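Local coordinates for 2-hydroxyisobutyryl-CoA synthetase (Aquincola tertiaricarbonis, PDB 6HDY), which belongs to the ANL clan of AMP-binding enzymes, built from a large AMP-binding domain and a smaller C-terminal domain, at residues 167-172 and 216-221; 245-250 and 266-271; 205-210 and 226-231; 153-158 and 183-188. One frame throughout, in Å; residues are numbered along the deposited sequence.

Overall arrangement
All four contacts lie within the AMP-binding domain, around its five-stranded parallel sheet. Interaction 1 is in the sheet's core, joining strands 165-168 and 217-220 by three backbone bonds; interaction 2 joins strand 246-249 to the outermost strand 271-274 by two such bonds, adds a methyl-on-ring contact, and runs out to Lys245 and Lys271 at the more open margin of the sheet. Strands 217-220 and 246-249 are neighbours, which ties these two together. Interactions 3 and 4 are buried helix pairs held by apolar side chains, on opposite faces of the sheet: Leu206, Leu210 and Leu228 of interaction 3 meet Cys167 and Phe218, whereas Met155 of interaction 4 meets Phe248. Their centres stand about 24 Å apart.

Interaction 1 (167-172 and 216-221); sequences CVAAVF and AAFYGT
Cys167 O is approached by two groups of the neighbouring strand: Tyr219 N donates to it at 2.8 Å, and Phe218 CA comes to 3.4 Å from it in a CA-H...O contact. Before and after this point Cys167 N donates to Ala217 O and Ala169 N to Tyr219 O, and the three bonds make the alternating pattern of parallel strands, with Cys167 beside Phe218 and Val168 beside Tyr219. On the face of Cys167 and Phe218, Ala169 CB approaches the phenyl ring obliquely, 3.6 Å from Phe218 CE2. Cys167 SG makes a looser sulfur-aromatic contact, 5.3 Å from the centroid of the Phe218 ring and also oblique. The other face carries Tyr219, whose CG is anti to the backbone N (chi1 171°) and beside the carbonyl carbon. Its ring touches two residues: Val168 CG1, on a side chain that crosses the tyrosine at a slant, is 3.8 Å from Tyr219 CD2, and Ala170 CB lies equally close to Tyr219 CE2. Past Ala169 direct pairing stops, and a water takes over, donating to Ala169 O at 2.8 Å and accepting from Thr221 N at 3.0 Å. Thr221 is the N-cap of helix 222-234, its OG1 bonded to Tyr224 N. Tyr219 lines the pocket of 8LQ, and its OH is hydrogen-bonded to Ser250 OG. Around the pair, Ala181 of helix 176-187 touches Tyr219, helix 222-234 lies against Phe218 through Tyr224 and Leu228, and strand 246-249 continues the sheet beside strand 217-220.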
# COMPACT_ATOMS: atom_id res chain seq x y z
N CYS A 167 3.49 0.87 13.15
CA CYS A 167 3.73 0.03 11.99
C CYS A 167 2.41 -0.49 11.45
O CYS A 167 1.75 -1.27 12.14
CB CYS A 167 4.68 -1.11 12.31
SG CYS A 167 5.10 -2.12 10.86
N VAL A 168 2.02 -0.08 10.22
CA VAL A 168 0.80 -0.58 9.56
C VAL A 168 1.25 -1.68 8.60
O VAL A 168 1.79 -1.41 7.53
CB VAL A 168 -0.06 0.53 8.89
CG1 VAL A 168 -1.34 -0.05 8.30
CG2 VAL A 168 -0.41 1.60 9.92
N ALA A 169 1.09 -2.93 9.04
CA ALA A 169 1.54 -4.10 8.29
C ALA A 169 0.39 -4.99 7.78
O ALA A 169 0.28 -6.16 8.14
CB ALA A 169 2.54 -4.89 9.13
N ALA A 170 -0.47 -4.40 6.96
CA ALA A 170 -1.56 -5.07 6.24
C ALA A 170 -1.44 -4.52 4.81
O ALA A 170 -0.86 -3.45 4.63
CB ALA A 170 -2.91 -4.74 6.85
N VAL A 171 -1.89 -5.29 3.82
CA VAL A 171 -1.80 -4.96 2.40
C VAL A 171 -2.50 -3.62 2.08
O VAL A 171 -3.61 -3.37 2.53
CB VAL A 171 -2.25 -6.14 1.46
CG1 VAL A 171 -3.71 -6.54 1.71
CG2 VAL A 171 -2.02 -5.82 -0.02
N PHE A 172 -1.81 -2.75 1.33
CA PHE A 172 -2.35 -1.46 0.93
C PHE A 172 -2.81 -1.60 -0.50
O PHE A 172 -2.01 -1.59 -1.44
CB PHE A 172 -1.31 -0.35 1.08
CG PHE A 172 -1.14 0.15 2.49
CD1 PHE A 172 -1.93 1.18 2.97
CD2 PHE A 172 -0.16 -0.38 3.32
CE1 PHE A 172 -1.78 1.65 4.27
CE2 PHE A 172 -0.03 0.05 4.64
CZ PHE A 172 -0.82 1.08 5.10
N ALA A 216 6.16 1.63 18.75
CA ALA A 216 5.31 1.55 19.93
C ALA A 216 4.04 0.76 19.62
O ALA A 216 3.48 0.16 20.54
CB ALA A 216 4.95 2.95 20.42
N ALA A 217 3.58 0.76 18.34
CA ALA A 217 2.36 0.07 17.95
C ALA A 217 2.45 -0.65 16.61
O ALA A 217 3.21 -0.26 15.73
CB ALA A 217 1.17 1.03 17.98
N PHE A 218 1.69 -1.75 16.49
CA PHE A 218 1.64 -2.59 15.29
C PHE A 218 0.21 -2.83 14.91
O PHE A 218 -0.58 -3.18 15.78
CB PHE A 218 2.30 -3.96 15.55
CG PHE A 218 2.26 -4.94 14.39
CD1 PHE A 218 1.17 -5.79 14.21
CD2 PHE A 218 3.33 -5.04 13.51
CE1 PHE A 218 1.14 -6.69 13.16
CE2 PHE A 218 3.30 -5.96 12.46
CZ PHE A 218 2.21 -6.77 12.29
N TYR A 219 -0.10 -2.73 13.61
CA TYR A 219 -1.41 -3.06 13.08
C TYR A 219 -1.31 -4.13 11.99
O TYR A 219 -0.46 -4.02 11.09
CB TYR A 219 -2.15 -1.81 12.52
CG TYR A 219 -3.43 -2.18 11.78
CD1 TYR A 219 -4.63 -2.36 12.46
CD2 TYR A 219 -3.42 -2.42 10.41
CE1 TYR A 219 -5.80 -2.73 11.79
CE2 TYR A 219 -4.57 -2.82 9.73
CZ TYR A 219 -5.75 -2.97 10.42
OH TYR A 219 -6.86 -3.41 9.75
N GLY A 220 -2.24 -5.08 12.03
CA GLY A 220 -2.43 -6.08 10.99
C GLY A 220 -3.49 -7.08 11.40
O GLY A 220 -4.35 -6.75 12.22
N THR A 221 -3.40 -8.32 10.87
CA THR A 221 -4.31 -9.41 11.27
C THR A 221 -3.69 -10.21 12.40
O THR A 221 -2.45 -10.28 12.47
CB THR A 221 -4.68 -10.36 10.10
OG1 THR A 221 -3.51 -11.04 9.63
CG2 THR A 221 -5.46 -9.66 8.95
O HOH W 1 -1.75 -8.11 8.37

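Interaction 2 (245-250 and 266-271); sequences KCLFFS and EAYGAK. With 3HL ((3S)-3-hydroxybutanoic acid), chain B; 8LQ ([[(2~{R},3~{S},4~{R},5~{R})-5-(6-aminopurin-9-yl)-3,4-bis(oxidanyl)oxolan-2-yl]methoxy-oxidanyl-phosphoryl] (3~{S})-3-oxidanylbutanoate), chain C.
Leu247 and Tyr268 cross at about a right angle, with one methyl of the leucine set on the tyrosine ring: Leu247 CD2 sits over the centre of one face, 3.9 Å from the centroid and 12° off the ring normal, a clear CH-pi contact. The other methyl, CD1, lies between Ala270 CB, at 3.7 Å, and Tyr268 CB, at 3.9 Å. Leu247 thus packs both on the last turn of the helix and on the residue leading into the next strand. At the far end of the ring, Tyr268 OH bonds to Ala225 O of helix 222-234. The pieces belong to a beta-alpha-beta unit, strand 246-249, helix 258-268 and strand 271-274, and this is where the chain leaves the helix and rejoins the sheet. Gly269, with positive phi, makes the turn. Lys271 then pairs with Cys246 as a parallel bridge: Lys271 N donates to Lys245 O at 3.0 Å from well above the plane of that carbonyl, while Leu247 N donates to Lys271 O almost in line with its C=O. Cys246 CA adds a CA-H...O contact to Lys271 O, 3.1 Å away. The lysine side chain leads off from the contact, and its NZ bonds to Glu291 O. At the far end of strand 246-249 lies the ligand pocket, where Ser250 OG is 2.6 Å from OA of (3S)-3-hydroxybutanoic acid and 2.8 Å from OAE of 8LQ; the two ligands are modelled in overlapping positions, which makes these alternative partners of the serine and not simultaneous ones.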
# COMPACT_ATOMS: atom_id res chain seq x y z
N LYS A 245 4.48 -1.72 22.55
CA LYS A 245 3.65 -1.55 23.75
C LYS A 245 2.32 -2.23 23.42
O LYS A 245 1.63 -2.75 24.31
CB LYS A 245 3.43 -0.07 24.10
CG LYS A 245 4.73 0.73 24.35
CD LYS A 245 5.48 0.34 25.65
CE LYS A 245 6.86 0.94 25.76
NZ LYS A 245 7.88 0.19 24.97
N CYS A 246 1.97 -2.24 22.13
CA CYS A 246 0.73 -2.87 21.70
C CYS A 246 0.73 -3.25 20.24
O CYS A 246 1.54 -2.78 19.44
CB CYS A 246 -0.49 -2.02 22.06
SG CYS A 246 -0.93 -0.78 20.82
N LEU A 247 -0.20 -4.15 19.92
CA LEU A 247 -0.54 -4.66 18.61
C LEU A 247 -2.06 -4.58 18.58
O LEU A 247 -2.70 -4.97 19.55
CB LEU A 247 -0.07 -6.12 18.42
CG LEU A 247 1.43 -6.39 18.55
CD1 LEU A 247 1.76 -6.89 19.96
CD2 LEU A 247 1.89 -7.41 17.51
N PHE A 248 -2.63 -4.00 17.52
CA PHE A 248 -4.08 -3.86 17.40
C PHE A 248 -4.52 -4.45 16.08
O PHE A 248 -3.88 -4.21 15.07
CB PHE A 248 -4.58 -2.44 17.67
CG PHE A 248 -4.29 -1.37 16.64
CD1 PHE A 248 -3.02 -0.79 16.55
CD2 PHE A 248 -5.31 -0.81 15.87
CE1 PHE A 248 -2.77 0.24 15.65
CE2 PHE A 248 -5.06 0.23 14.97
CZ PHE A 248 -3.78 0.73 14.84
N PHE A 249 -5.51 -5.31 16.12
CA PHE A 249 -5.89 -6.11 14.96
C PHE A 249 -7.34 -6.02 14.58
O PHE A 249 -8.23 -5.87 15.44
CB PHE A 249 -5.58 -7.62 15.23
CG PHE A 249 -4.21 -8.00 15.78
CD1 PHE A 249 -3.05 -7.77 15.05
CD2 PHE A 249 -4.10 -8.67 17.01
CE1 PHE A 249 -1.80 -8.14 15.55
CE2 PHE A 249 -2.84 -9.04 17.51
CZ PHE A 249 -1.71 -8.79 16.77
N SER A 250 -7.58 -6.23 13.29
CA SER A 250 -8.91 -6.34 12.68
C SER A 250 -8.81 -7.29 11.49
O SER A 250 -7.70 -7.65 11.07
CB SER A 250 -9.42 -4.96 12.25
OG SER A 250 -8.82 -4.57 11.04
N GLU A 266 2.44 -12.89 24.62
CA GLU A 266 3.66 -13.53 25.15
C GLU A 266 4.84 -13.39 24.18
O GLU A 266 5.94 -13.06 24.61
CB GLU A 266 3.40 -15.01 25.56
CG GLU A 266 4.63 -15.91 25.59
CD GLU A 266 5.70 -15.61 26.62
OE1 GLU A 266 5.39 -15.62 27.83
OE2 GLU A 266 6.88 -15.43 26.22
N ALA A 267 4.60 -13.67 22.89
CA ALA A 267 5.61 -13.62 21.84
C ALA A 267 6.23 -12.24 21.67
O ALA A 267 7.42 -12.15 21.38
CB ALA A 267 5.01 -14.09 20.51
N TYR A 268 5.43 -11.17 21.86
CA TYR A 268 5.87 -9.79 21.70
C TYR A 268 6.11 -9.02 23.00
O TYR A 268 6.73 -7.96 22.97
CB TYR A 268 4.88 -9.02 20.82
CG TYR A 268 4.87 -9.48 19.37
CD1 TYR A 268 5.81 -8.98 18.47
CD2 TYR A 268 3.91 -10.37 18.91
CE1 TYR A 268 5.79 -9.38 17.13
CE2 TYR A 268 3.88 -10.77 17.57
CZ TYR A 268 4.83 -10.28 16.69
OH TYR A 268 4.81 -10.68 15.37
N GLY A 269 5.60 -9.54 24.12
CA GLY A 269 5.69 -8.89 25.43
C GLY A 269 4.95 -7.56 25.42
O GLY A 269 5.44 -6.56 25.95
N ALA A 270 3.79 -7.53 24.74
CA ALA A 270 2.99 -6.32 24.55
C ALA A 270 1.52 -6.63 24.74
O ALA A 270 1.17 -7.79 24.90
CB ALA A 270 3.24 -5.77 23.13
N LYS A 271 0.65 -5.60 24.75
CA LYS A 271 -0.80 -5.76 24.87
C LYS A 271 -1.41 -5.94 23.48
O LYS A 271 -0.90 -5.38 22.52
CB LYS A 271 -1.45 -4.56 25.57
CG LYS A 271 -1.29 -4.60 27.08
CD LYS A 271 -2.03 -3.48 27.78
CE LYS A 271 -3.44 -3.84 28.17
NZ LYS A 271 -3.87 -3.07 29.36
CA 3HL B . -12.17 -5.41 7.85
CB 3HL B . -12.36 -4.23 6.88
OG1 3HL B . -12.31 -2.96 7.52
CG2 3HL B . -11.31 -4.21 5.81
C 3HL B . -11.92 -4.87 9.24
OA 3HL B . -10.89 -4.25 9.46
OB 3HL B . -12.97 -4.95 10.09
N9 8LQ C . -13.88 -9.47 11.04
C8 8LQ C . -13.31 -8.27 10.88
N7 8LQ C . -12.81 -7.87 12.04
C5 8LQ C . -13.09 -8.82 12.95
C6 8LQ C . -12.78 -8.98 14.26
N6 8LQ C . -12.12 -8.01 14.87
N1 8LQ C . -13.16 -10.07 14.95
C2 8LQ C . -13.86 -11.10 14.32
N3 8LQ C . -14.10 -10.95 12.97
C4 8LQ C . -13.75 -9.82 12.32
CAA 8LQ C . -11.54 -3.48 7.10
CAZ 8LQ C . -11.43 -4.18 8.48
OAE 8LQ C . -10.18 -4.86 8.58
CAL 8LQ C . -12.56 -5.20 8.72
CAS 8LQ C . -12.61 -6.24 7.59
OAC 8LQ C . -11.81 -7.16 7.57
OAQ 8LQ C . -13.54 -5.99 6.60
PBC 8LQ C . -13.95 -7.08 5.50
OAH 8LQ C . -12.63 -7.32 4.66
OAD 8LQ C . -15.09 -6.66 4.66
O5' 8LQ C . -14.35 -8.35 6.34
C5' 8LQ C . -15.33 -8.16 7.36
C4' 8LQ C . -15.56 -9.46 8.08
O4' 8LQ C . -14.31 -9.91 8.68
C3' 8LQ C . -16.46 -9.18 9.21
O3' 8LQ C . -17.85 -9.24 8.78
C2' 8LQ C . -16.08 -10.31 10.17
O2' 8LQ C . -16.64 -11.61 9.72
C1' 8LQ C . -14.58 -10.33 10.03

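Interaction 3 (205-210 and 226-231); sequences RLVQWL and IHLAEV
Leu228 meets three residues of helix 205-210 at once, and its two methyls make the tight part of this contact. Leu210 reaches toward it tip to tip, CD1 standing 3.7 Å from Leu228 CD2. Leu206 crosses it at about a right angle, its CD2 lying 3.8 Å from the same Leu228 CD2, so that this methyl is shared by two leucines. Val207 slides past Leu228 in the opposite direction; its CG1 is 3.8 Å from Leu228 CD1 and rests 3.6 Å from Leu228 O on the backbone. With chi1 at -155°, Leu228 CG stands beside its own carbonyl carbon, 3.9 Å from Val207 CG1. The packing is slacker one turn further along, where Val207 CG2 and Val231 CG1 are 4.3 Å apart. Outside the patch, Gln208 is exposed, and Glu230, partly exposed, forms a salt bridge with Arg462. The short axes run 9.9 Å apart at closest approach and cross at -84°, nearly perpendicular, which limits the touching region to a small apolar patch. On another side of helix 202-213, Arg205 and Trp209 pack on Leu174 of the second subunit. Both helices lie on the same face of the parallel sheet: Leu206 and Leu210 touch Cys167 of strand 165-168, Leu228 rests on Phe218 of strand 217-220, and Tyr268 of helix 258-268 adjoins Leu228.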
# COMPACT_ATOMS: atom_id res chain seq x y z
N ARG A 205 12.16 -8.91 5.79
CA ARG A 205 12.64 -7.53 5.85
C ARG A 205 11.98 -6.73 6.98
O ARG A 205 12.66 -5.97 7.66
CB ARG A 205 12.51 -6.86 4.49
CG ARG A 205 13.62 -7.31 3.53
CD ARG A 205 13.72 -6.49 2.25
NE ARG A 205 12.51 -6.62 1.43
CZ ARG A 205 11.48 -5.79 1.51
NH1 ARG A 205 10.41 -5.99 0.75
NH2 ARG A 205 11.50 -4.77 2.36
N LEU A 206 10.69 -6.97 7.23
CA LEU A 206 9.92 -6.32 8.29
C LEU A 206 10.50 -6.54 9.66
O LEU A 206 10.60 -5.59 10.42
CB LEU A 206 8.44 -6.75 8.27
CG LEU A 206 7.49 -6.04 9.30
CD1 LEU A 206 7.65 -4.49 9.27
CD2 LEU A 206 6.03 -6.40 8.99
N VAL A 207 10.84 -7.79 10.01
CA VAL A 207 11.40 -8.12 11.32
C VAL A 207 12.69 -7.31 11.57
O VAL A 207 12.85 -6.78 12.67
CB VAL A 207 11.55 -9.64 11.59
CG1 VAL A 207 10.18 -10.31 11.66
CG2 VAL A 207 12.44 -10.34 10.57
N GLN A 208 13.53 -7.13 10.52
CA GLN A 208 14.74 -6.29 10.61
C GLN A 208 14.34 -4.84 10.88
O GLN A 208 14.96 -4.23 11.75
CB GLN A 208 15.61 -6.38 9.33
CG GLN A 208 16.25 -7.75 9.08
CD GLN A 208 17.23 -8.22 10.16
OE1 GLN A 208 17.74 -7.45 11.00
NE2 GLN A 208 17.50 -9.53 10.16
N TRP A 209 13.29 -4.30 10.17
CA TRP A 209 12.81 -2.93 10.39
C TRP A 209 12.23 -2.73 11.77
O TRP A 209 12.43 -1.67 12.34
CB TRP A 209 11.79 -2.49 9.31
CG TRP A 209 12.45 -2.04 8.05
CD1 TRP A 209 12.88 -2.82 7.03
CD2 TRP A 209 12.77 -0.69 7.69
NE1 TRP A 209 13.46 -2.06 6.05
CE2 TRP A 209 13.41 -0.74 6.43
CE3 TRP A 209 12.55 0.56 8.29
CZ2 TRP A 209 13.87 0.41 5.78
CZ3 TRP A 209 12.99 1.70 7.63
CH2 TRP A 209 13.66 1.61 6.41
N LEU A 210 11.53 -3.74 12.32
CA LEU A 210 10.94 -3.67 13.67
C LEU A 210 12.03 -3.70 14.75
O LEU A 210 11.89 -3.04 15.79
CB LEU A 210 9.94 -4.81 13.90
CG LEU A 210 8.76 -4.93 12.92
CD1 LEU A 210 8.09 -6.27 13.07
CD2 LEU A 210 7.75 -3.82 13.11
N ILE A 226 1.25 -13.77 14.40
CA ILE A 226 1.76 -15.11 14.70
C ILE A 226 2.84 -15.50 13.68
O ILE A 226 3.92 -15.92 14.08
CB ILE A 226 0.64 -16.19 14.85
CG1 ILE A 226 -0.11 -16.01 16.19
CG2 ILE A 226 1.20 -17.63 14.78
CD1 ILE A 226 -1.58 -16.15 16.07
N HIS A 227 2.55 -15.32 12.36
CA HIS A 227 3.49 -15.68 11.29
C HIS A 227 4.80 -14.91 11.39
O HIS A 227 5.88 -15.49 11.21
CB HIS A 227 2.84 -15.56 9.91
CG HIS A 227 3.80 -15.74 8.76
ND1 HIS A 227 4.65 -16.83 8.70
CD2 HIS A 227 3.99 -14.96 7.67
CE1 HIS A 227 5.33 -16.69 7.57
NE2 HIS A 227 4.98 -15.58 6.92
N LEU A 228 4.70 -13.61 11.71
CA LEU A 228 5.83 -12.71 11.87
C LEU A 228 6.79 -13.13 13.01
O LEU A 228 8.00 -12.96 12.85
CB LEU A 228 5.33 -11.26 12.02
CG LEU A 228 6.27 -10.14 11.62
CD1 LEU A 228 6.68 -10.26 10.16
CD2 LEU A 228 5.63 -8.80 11.90
N ALA A 229 6.26 -13.72 14.12
CA ALA A 229 7.10 -14.20 15.24
C ALA A 229 7.95 -15.42 14.81
O ALA A 229 9.10 -15.55 15.23
CB ALA A 229 6.25 -14.54 16.45
N GLU A 230 7.37 -16.29 13.94
CA GLU A 230 8.06 -17.46 13.39
C GLU A 230 9.13 -16.96 12.45
O GLU A 230 10.24 -17.48 12.48
CB GLU A 230 7.12 -18.40 12.63
CG GLU A 230 5.99 -19.00 13.46
CD GLU A 230 4.91 -19.66 12.63
OE1 GLU A 230 4.22 -20.55 13.18
OE2 GLU A 230 4.74 -19.28 11.45
N VAL A 231 8.81 -15.93 11.65
CA VAL A 231 9.80 -15.32 10.76
C VAL A 231 10.93 -14.65 11.59
O VAL A 231 12.10 -14.86 11.26
CB VAL A 231 9.17 -14.38 9.70
CG1 VAL A 231 10.24 -13.68 8.87
CG2 VAL A 231 8.23 -15.16 8.78

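Interaction 4 (153-158 and 183-188); sequences RIMWGM and AGAERL
Two helices flanking the parallel sheet of the AMP-binding domain, 141-157 and 176-187, meet near their C-terminal ends, where Met155 and Trp156 pack against Gly184, Ala185 and Leu188. They lie on the sheet face that carries Phe248, which Met155 also touches. Met155 CG is anti to the carbonyl carbon (chi1 -82°); the bend at chi3 brings CE to 3.7 Å from Ala185 N, while SD lies 3.8 Å from Gly184 C. Gly184, with no side chain, lets the sulfur come this close to the main chain. Although its CB bond is directed away from helix 141-157, Ala185 CB is 4.0 Å from Met155 CE. Leu188 fills the other end of the contact, with its two methyls divided between the neighbours: CD2 is 3.9 Å from Met155 CB, and CD1 goes to Trp156. Trp156 NE1 is hydrogen-bonded to Ser31 O, and the ring makes a cation-pi contact with Arg161. Across the helix pair, Leu188 and Trp156 cross at about a right angle, Leu188 CD1 standing at the ring's edge, in its plane, 3.8 Å from Trp156 CE3.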
# COMPACT_ATOMS: atom_id res chain seq x y z
N ARG A 153 -9.01 8.94 17.40
CA ARG A 153 -9.73 8.96 18.67
C ARG A 153 -9.68 7.60 19.40
O ARG A 153 -9.31 7.54 20.58
CB ARG A 153 -11.18 9.40 18.41
CG ARG A 153 -12.15 9.10 19.53
CD ARG A 153 -13.46 9.77 19.26
NE ARG A 153 -14.48 9.37 20.22
CZ ARG A 153 -15.78 9.49 20.02
NH1 ARG A 153 -16.24 10.04 18.90
NH2 ARG A 153 -16.65 9.09 20.94
N ILE A 154 -10.03 6.53 18.68
CA ILE A 154 -10.06 5.15 19.17
C ILE A 154 -8.62 4.62 19.40
O ILE A 154 -8.41 3.86 20.33
CB ILE A 154 -10.89 4.29 18.16
CG1 ILE A 154 -12.36 4.76 18.12
CG2 ILE A 154 -10.82 2.82 18.49
CD1 ILE A 154 -13.10 4.44 16.84
N MET A 155 -7.64 5.02 18.56
CA MET A 155 -6.24 4.60 18.73
C MET A 155 -5.65 5.26 20.01
O MET A 155 -4.86 4.64 20.71
CB MET A 155 -5.41 4.95 17.48
CG MET A 155 -5.55 3.93 16.36
SD MET A 155 -4.83 4.51 14.79
CE MET A 155 -3.13 4.67 15.27
N TRP A 156 -6.09 6.49 20.32
CA TRP A 156 -5.73 7.21 21.54
C TRP A 156 -6.29 6.38 22.73
O TRP A 156 -5.60 6.21 23.74
CB TRP A 156 -6.31 8.64 21.52
CG TRP A 156 -6.05 9.40 22.79
CD1 TRP A 156 -6.67 9.24 23.99
CD2 TRP A 156 -5.09 10.45 22.97
NE1 TRP A 156 -6.11 10.07 24.92
CE2 TRP A 156 -5.16 10.84 24.33
CE3 TRP A 156 -4.17 11.09 22.12
CZ2 TRP A 156 -4.37 11.87 24.85
CZ3 TRP A 156 -3.38 12.10 22.65
CH2 TRP A 156 -3.47 12.47 24.00
N GLY A 157 -7.49 5.83 22.55
CA GLY A 157 -8.13 4.96 23.54
C GLY A 157 -7.35 3.70 23.87
O GLY A 157 -7.53 3.11 24.95
N MET A 158 -6.48 3.26 22.93
CA MET A 158 -5.60 2.10 23.07
C MET A 158 -4.25 2.51 23.70
O MET A 158 -3.36 1.67 23.87
CB MET A 158 -5.38 1.42 21.73
CG MET A 158 -6.65 1.01 21.02
SD MET A 158 -6.29 0.26 19.41
CE MET A 158 -7.92 -0.48 19.00
N ALA A 183 -4.73 6.22 8.22
CA ALA A 183 -5.43 7.51 8.34
C ALA A 183 -5.54 7.95 9.80
O ALA A 183 -5.43 9.13 10.08
CB ALA A 183 -6.81 7.45 7.68
N GLY A 184 -5.75 6.99 10.70
CA GLY A 184 -5.84 7.22 12.14
C GLY A 184 -4.49 7.61 12.70
O GLY A 184 -4.39 8.56 13.47
N ALA A 185 -3.43 6.89 12.29
CA ALA A 185 -2.05 7.18 12.70
C ALA A 185 -1.62 8.58 12.26
O ALA A 185 -1.07 9.34 13.06
CB ALA A 185 -1.10 6.12 12.14
N GLU A 186 -1.93 8.95 11.00
CA GLU A 186 -1.65 10.28 10.43
C GLU A 186 -2.34 11.38 11.25
O GLU A 186 -1.68 12.34 11.66
CB GLU A 186 -2.13 10.35 8.95
CG GLU A 186 -1.27 9.56 7.95
CD GLU A 186 -1.77 9.47 6.51
OE1 GLU A 186 -2.94 9.80 6.25
OE2 GLU A 186 -0.98 9.05 5.64
N ARG A 187 -3.66 11.23 11.51
CA ARG A 187 -4.44 12.21 12.28
C ARG A 187 -4.00 12.27 13.77
O ARG A 187 -3.99 13.34 14.38
CB ARG A 187 -5.96 11.94 12.14
CG ARG A 187 -6.88 12.91 12.92
CD ARG A 187 -6.63 14.38 12.59
NE ARG A 187 -7.41 15.27 13.45
CZ ARG A 187 -7.00 15.75 14.63
NH1 ARG A 187 -7.79 16.53 15.34
NH2 ARG A 187 -5.80 15.43 15.11
N LEU A 188 -3.57 11.12 14.31
CA LEU A 188 -3.09 11.03 15.70
C LEU A 188 -1.74 11.77 15.88
O LEU A 188 -1.28 11.96 17.01
CB LEU A 188 -2.96 9.54 16.11
CG LEU A 188 -2.56 9.20 17.57
CD1 LEU A 188 -3.42 9.97 18.61
CD2 LEU A 188 -2.62 7.70 17.78